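Local coordinates for amidase, hydantoinase/carbamoylase family (Burkholderia ambifaria, PDB 5TP4) that hydrolyses amide-type carbon-nitrogen bonds as a zinc-dependent amidase of the hydantoinase/carbamoylase family, probably acting on N-carbamoyl-L-amino acids, at the zinc ion site and the interface of chains B and A. Coordinates in Å, arbitrary orientation; residue numbers count along the deposited sequence, not the author numbering. Chains: chain A/B, Amidase, hydantoinase/carbamoylase family.

Contact 1: the zinc ion site. Residues chain A 92, 94, 96, 103-104, 137-138, 198-199, 201, 366. With ZN (zinc ion), chain C; ZN (zinc ion), chain D.
Two partly occupied zinc ions, 3.3 Å apart from ZN (chain C) to ZN (chain D), form the dinuclear centre typical of M20 hydrolases. A:His92 can be followed outward from CB: chi1 of 65° puts CG in the crowded position between the backbone N and the carbonyl carbon. ND1 then points at the carbonyl O of A:Asp94, 2.8 Å away and near the ring plane, although it meets that oxygen from above the carbonyl plane. At the tip NE2 binds ZN (chain C) at 2.5 Å. CA of A:Gly104 lies against one face of the ring and OE1 of A:Glu137 against the other, both offset toward the rim, so the ring is flanked on either face. A:His198 NE2 also binds ZN (chain C); its ND1 makes a nearly straight bond (173° at H) to O of A:Ile199. Over the centre of that ring sits CE1 of A:His366, whose ND1 holds water 1 on the same zinc. Water 2 bridges the metals, 2.1 Å from ZN (chain D), and lies 3.2 Å from OE2 of A:Glu137, the residue expected to act as general base in this family. ZN (chain D) also takes OE2 of A:Glu138, whose OE1 is steadied by NE2 of A:Gln96. A:Asp103, the expected bridging carboxylate, is poorly ordered and, as modelled, does not reach either ion. Loops supply most of the groups, with A:His198 near the end of strand 193-199.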
loop_
_atom_site.group_PDB
_atom_site.type_symbol
_atom_site.label_atom_id
_atom_site.label_comp_id
_atom_site.label_asym_id
_atom_site.label_seq_id
_atom_site.Cartn_x
_atom_site.Cartn_y
_atom_site.Cartn_z
ATOM N N HIS A 92 31.237 -1.976 -15.000
ATOM C CA HIS A 92 30.977 -0.541 -14.957
ATOM C C HIS A 92 31.491 0.084 -13.671
ATOM O O HIS A 92 31.395 -0.521 -12.601
ATOM C CB HIS A 92 29.477 -0.256 -15.075
ATOM C CG HIS A 92 28.678 -0.767 -13.925
ATOM N ND1 HIS A 92 28.310 0.028 -12.857
ATOM C CD2 HIS A 92 28.182 -2.002 -13.660
ATOM C CE1 HIS A 92 27.623 -0.692 -11.991
ATOM N NE2 HIS A 92 27.534 -1.928 -12.448
ATOM N N ASP A 94 30.352 3.249 -12.700
ATOM C CA ASP A 94 29.349 4.116 -12.100
ATOM C C ASP A 94 28.490 3.347 -11.084
ATOM O O ASP A 94 28.467 2.110 -11.048
ATOM C CB ASP A 94 28.473 4.775 -13.184
ATOM C CG ASP A 94 27.510 3.801 -13.869
ATOM O OD1 ASP A 94 27.975 2.849 -14.547
ATOM O OD2 ASP A 94 26.273 4.024 -13.763
ATOM N N GLN A 96 24.882 3.415 -8.145
ATOM C CA GLN A 96 23.645 3.974 -7.624
ATOM C C GLN A 96 23.959 5.169 -6.718
ATOM O O GLN A 96 25.122 5.408 -6.374
ATOM C CB GLN A 96 22.884 2.898 -6.854
ATOM C CG GLN A 96 22.303 1.834 -7.751
ATOM C CD GLN A 96 21.069 2.325 -8.480
ATOM O OE1 GLN A 96 20.258 3.072 -7.918
ATOM N NE2 GLN A 96 20.927 1.930 -9.741
ATOM N N ASP A 103 29.877 -3.740 -6.539
ATOM C CA ASP A 103 28.995 -3.747 -7.708
ATOM C C ASP A 103 29.644 -3.006 -8.864
ATOM O O ASP A 103 29.949 -1.810 -8.746
ATOM C CB ASP A 103 27.674 -3.049 -7.379
ATOM C CG ASP A 103 26.706 -3.910 -6.631
ATOM O OD1 ASP A 103 26.701 -5.138 -6.834
ATOM O OD2 ASP A 103 25.905 -3.335 -5.862
ATOM N N GLY A 104 29.787 -3.683 -10.000
ATOM C CA GLY A 104 30.366 -3.069 -11.202
ATOM C C GLY A 104 31.863 -2.921 -11.177
ATOM O O GLY A 104 32.558 -3.359 -12.099
ATOM N N GLU A 137 25.719 2.370 -16.657
ATOM C CA GLU A 137 25.095 1.060 -16.497
ATOM C C GLU A 137 23.918 1.119 -15.525
ATOM O O GLU A 137 22.930 0.398 -15.699
ATOM C CB GLU A 137 26.137 0.034 -16.019
ATOM C CG GLU A 137 25.581 -1.403 -15.820
ATOM C CD GLU A 137 24.849 -1.605 -14.499
ATOM O OE1 GLU A 137 24.941 -0.735 -13.614
ATOM O OE2 GLU A 137 24.172 -2.641 -14.341
ATOM N N GLU A 138 23.998 1.977 -14.503
ATOM C CA GLU A 138 23.046 1.894 -13.404
ATOM C C GLU A 138 21.653 2.432 -13.725
ATOM O O GLU A 138 20.709 2.092 -13.010
ATOM C CB GLU A 138 23.607 2.623 -12.186
ATOM C CG GLU A 138 24.770 1.882 -11.543
ATOM C CD GLU A 138 24.352 0.628 -10.758
ATOM O OE1 GLU A 138 23.141 0.295 -10.700
ATOM O OE2 GLU A 138 25.248 -0.017 -10.163
ATOM N N HIS A 198 31.262 -10.470 -11.729
ATOM C CA HIS A 198 30.368 -9.650 -10.916
ATOM C C HIS A 198 30.035 -10.385 -9.627
ATOM O O HIS A 198 30.013 -11.617 -9.589
ATOM C CB HIS A 198 29.072 -9.351 -11.699
ATOM C CG HIS A 198 28.375 -8.096 -11.275
ATOM N ND1 HIS A 198 27.605 -8.020 -10.129
ATOM C CD2 HIS A 198 28.333 -6.863 -11.839
ATOM C CE1 HIS A 198 27.139 -6.789 -9.997
ATOM N NE2 HIS A 198 27.550 -6.076 -11.029
ATOM N N ILE A 199 29.769 -9.623 -8.570
ATOM C CA ILE A 199 29.191 -10.259 -7.388
ATOM C C ILE A 199 27.786 -10.753 -7.729
ATOM O O ILE A 199 27.093 -10.199 -8.586
ATOM C CB ILE A 199 29.177 -9.313 -6.170
ATOM C CG1 ILE A 199 28.397 -8.008 -6.444
ATOM C CG2 ILE A 199 30.603 -9.016 -5.702
ATOM C CD1 ILE A 199 28.026 -7.254 -5.174
ATOM N N GLN A 201 24.934 -10.610 -6.239
ATOM C CA GLN A 201 23.780 -9.803 -5.802
ATOM C C GLN A 201 22.603 -10.659 -5.335
ATOM O O GLN A 201 21.447 -10.218 -5.354
ATOM C CB GLN A 201 23.319 -8.823 -6.879
ATOM C CG GLN A 201 24.468 -7.991 -7.480
ATOM C CD GLN A 201 23.957 -7.049 -8.551
ATOM O OE1 GLN A 201 23.456 -7.493 -9.577
ATOM N NE2 GLN A 201 24.074 -5.743 -8.308
ATOM N N HIS A 366 22.799 -6.695 -16.230
ATOM C CA HIS A 366 24.210 -6.360 -16.335
ATOM C C HIS A 366 24.458 -5.964 -17.769
ATOM O O HIS A 366 23.693 -6.331 -18.665
ATOM C CB HIS A 366 25.129 -7.533 -16.003
ATOM C CG HIS A 366 24.907 -8.067 -14.631
ATOM N ND1 HIS A 366 25.251 -7.355 -13.500
ATOM C CD2 HIS A 366 24.299 -9.198 -14.206
ATOM C CE1 HIS A 366 24.894 -8.047 -12.429
ATOM N NE2 HIS A 366 24.310 -9.163 -12.828
HETATM ZN ZN ZN C . 26.529 -3.943 -11.433
HETATM ZN ZN ZN D . 24.446 -2.232 -9.591
HETATM O O HOH W 1 26.173 -4.804 -13.689
HETATM O O HOH W 2 24.310 -3.514 -11.267
#

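Contact 2: the interface of chains B and A. Residues chain B 200-204; chain A 234, 237-239, 242.
The pyrrolidine ring of B:Pro203 lies against the face of A:Tyr242, the apolar centre of this patch in a two-fold interface of the deposited assembly, probably the dimer of this M20-family amidase. CG of the proline stands over the aromatic ring in a CH-pi contact, 3.9 Å from the ring centroid and shifted toward the rim where CG and CD2 of the tyrosine lie. The two side chains cross obliquely. The tyrosine CG is anti to its own carbonyl carbon, and the backbone O of A:Pro239 lies at the ring edge, in plane.

Next to this pair, B:Val204 directs its CG2 branch at the ring of A:Pro239, with 3.5 Å between that methyl and the proline CG. CG1 is anti to the backbone N (chi1 177°), which sets CG2 beside that nitrogen and toward the partner chain. The hydroxyl end of A:Tyr242 reaches along to CA of B:Val204, 3.8 Å from OH.

Farther out, CD of B:Pro203 rests on the carbonyl O of A:Thr237, and the contact turns polar. OG1 of A:Thr237 takes the crowded position between backbone N and carbonyl carbon (chi1 69°) and donates a short hydrogen bond of 2.6 Å to the backbone O of B:Gln201. The hydroxyl approaches from above the carbonyl plane, 31° out of it, while CB of the threonine packs near CA of B:Gly202.

On the rim, the extended side chain of B:Glu200 accepts the backbone N-H of B:Val204 on the syn lone pair of OE1, capping the start of helix 204-208. The same OE1 holds water 3 at 2.6 Å, and this water reaches O of A:Thr237, 2.7 Å away. Behind the threonine, OG1 of A:Thr238 donates to O of A:His234 along a lone pair, which may steady the loop that carries the contact.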
loop_
_atom_site.group_PDB
_atom_site.type_symbol
_atom_site.label_atom_id
_atom_site.label_comp_id
_atom_site.label_asym_id
_atom_site.label_seq_id
_atom_site.Cartn_x
_atom_site.Cartn_y
_atom_site.Cartn_z
ATOM N N GLU B 200 -30.364 3.211 8.239
ATOM C CA GLU B 200 -29.509 2.115 8.695
ATOM C C GLU B 200 -28.026 2.348 8.407
ATOM O O GLU B 200 -27.161 1.956 9.212
ATOM C CB GLU B 200 -29.959 0.811 8.027
ATOM C CG GLU B 200 -29.101 -0.363 8.412
ATOM C CD GLU B 200 -29.385 -1.583 7.575
ATOM O OE1 GLU B 200 -28.502 -2.461 7.461
ATOM O OE2 GLU B 200 -30.509 -1.680 7.032
ATOM N N GLN B 201 -27.709 2.955 7.261
ATOM C CA GLN B 201 -26.356 3.046 6.696
ATOM C C GLN B 201 -25.777 1.667 6.343
ATOM O O GLN B 201 -24.553 1.488 6.296
ATOM C CB GLN B 201 -25.385 3.811 7.615
ATOM C CG GLN B 201 -25.886 5.193 8.008
ATOM C CD GLN B 201 -24.959 5.902 8.959
ATOM O OE1 GLN B 201 -24.737 5.444 10.073
ATOM N NE2 GLN B 201 -24.436 7.060 8.529
ATOM N N GLY B 202 -26.645 0.691 6.109
ATOM C CA GLY B 202 -26.272 -0.654 5.746
ATOM C C GLY B 202 -27.371 -1.265 4.899
ATOM O O GLY B 202 -28.399 -0.639 4.637
ATOM N N PRO B 203 -27.171 -2.504 4.448
ATOM C CA PRO B 203 -28.061 -3.126 3.450
ATOM C C PRO B 203 -29.125 -4.076 3.999
ATOM O O PRO B 203 -29.915 -4.603 3.204
ATOM C CB PRO B 203 -27.050 -3.916 2.603
ATOM C CG PRO B 203 -26.084 -4.447 3.681
ATOM C CD PRO B 203 -25.947 -3.294 4.686
ATOM N N VAL B 204 -29.162 -4.302 5.310
ATOM C CA VAL B 204 -29.918 -5.416 5.865
ATOM C C VAL B 204 -31.423 -5.202 5.729
ATOM O O VAL B 204 -32.148 -6.066 5.212
ATOM C CB VAL B 204 -29.524 -5.625 7.336
ATOM C CG1 VAL B 204 -30.381 -6.756 7.916
ATOM C CG2 VAL B 204 -28.052 -5.958 7.427
ATOM N N HIS A 234 -19.454 0.151 4.575
ATOM C CA HIS A 234 -19.020 0.409 5.943
ATOM C C HIS A 234 -18.676 -0.890 6.690
ATOM O O HIS A 234 -19.422 -1.876 6.643
ATOM C CB HIS A 234 -20.121 1.182 6.668
ATOM C CG HIS A 234 -19.704 1.758 7.984
ATOM N ND1 HIS A 234 -19.659 1.012 9.141
ATOM C CD2 HIS A 234 -19.383 3.025 8.342
ATOM C CE1 HIS A 234 -19.296 1.781 10.147
ATOM N NE2 HIS A 234 -19.123 3.010 9.693
ATOM N N THR A 237 -21.587 -1.684 9.492
ATOM C CA THR A 237 -22.998 -1.830 9.121
ATOM C C THR A 237 -23.244 -2.944 8.106
ATOM O O THR A 237 -24.406 -3.225 7.791
ATOM C CB THR A 237 -23.549 -0.539 8.500
ATOM O OG1 THR A 237 -22.922 -0.370 7.225
ATOM C CG2 THR A 237 -23.263 0.680 9.371
ATOM N N THR A 238 -22.192 -3.554 7.559
ATOM C CA THR A 238 -22.327 -4.495 6.449
ATOM C C THR A 238 -22.032 -5.912 6.909
ATOM O O THR A 238 -20.863 -6.259 7.109
ATOM C CB THR A 238 -21.372 -4.114 5.322
ATOM O OG1 THR A 238 -21.516 -2.729 4.999
ATOM C CG2 THR A 238 -21.636 -4.978 4.069
ATOM N N PRO A 239 -23.027 -6.769 7.089
ATOM C CA PRO A 239 -22.719 -8.141 7.503
ATOM C C PRO A 239 -21.891 -8.858 6.444
ATOM O O PRO A 239 -21.855 -8.477 5.267
ATOM C CB PRO A 239 -24.098 -8.792 7.674
ATOM C CG PRO A 239 -25.015 -7.636 7.976
ATOM C CD PRO A 239 -24.478 -6.491 7.134
ATOM N N TYR A 242 -22.927 -9.903 2.730
ATOM C CA TYR A 242 -23.196 -8.856 1.754
ATOM C C TYR A 242 -21.942 -8.293 1.115
ATOM O O TYR A 242 -22.059 -7.530 0.158
ATOM C CB TYR A 242 -23.944 -7.683 2.394
ATOM C CG TYR A 242 -25.329 -8.007 2.894
ATOM C CD1 TYR A 242 -25.510 -8.574 4.137
ATOM C CD2 TYR A 242 -26.457 -7.688 2.140
ATOM C CE1 TYR A 242 -26.784 -8.849 4.632
ATOM C CE2 TYR A 242 -27.738 -7.968 2.622
ATOM C CZ TYR A 242 -27.886 -8.540 3.870
ATOM O OH TYR A 242 -29.136 -8.836 4.398
HETATM O O HOH W 3 -26.602 -2.597 9.290
#

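About 55 Å separates the C-alpha centres of contact 1 and contact 2, because contact 1 is the metal site of chain A while contact 2 lies beside that of chain B. Residue 201 belongs to both: the side chain of A:Gln201 approaches the metals in contact 1, and the backbone carbonyl of B:Gln201 meets the other chain in contact 2. The segment leaving strand 193-199, with zinc ligand A:His198 in contact 1, thus continues in each copy into the contact with the other chain. By symmetry the partner's 234-242 segment adjoins each metal site; if this dimer forms in solution, it may help shape both active sites.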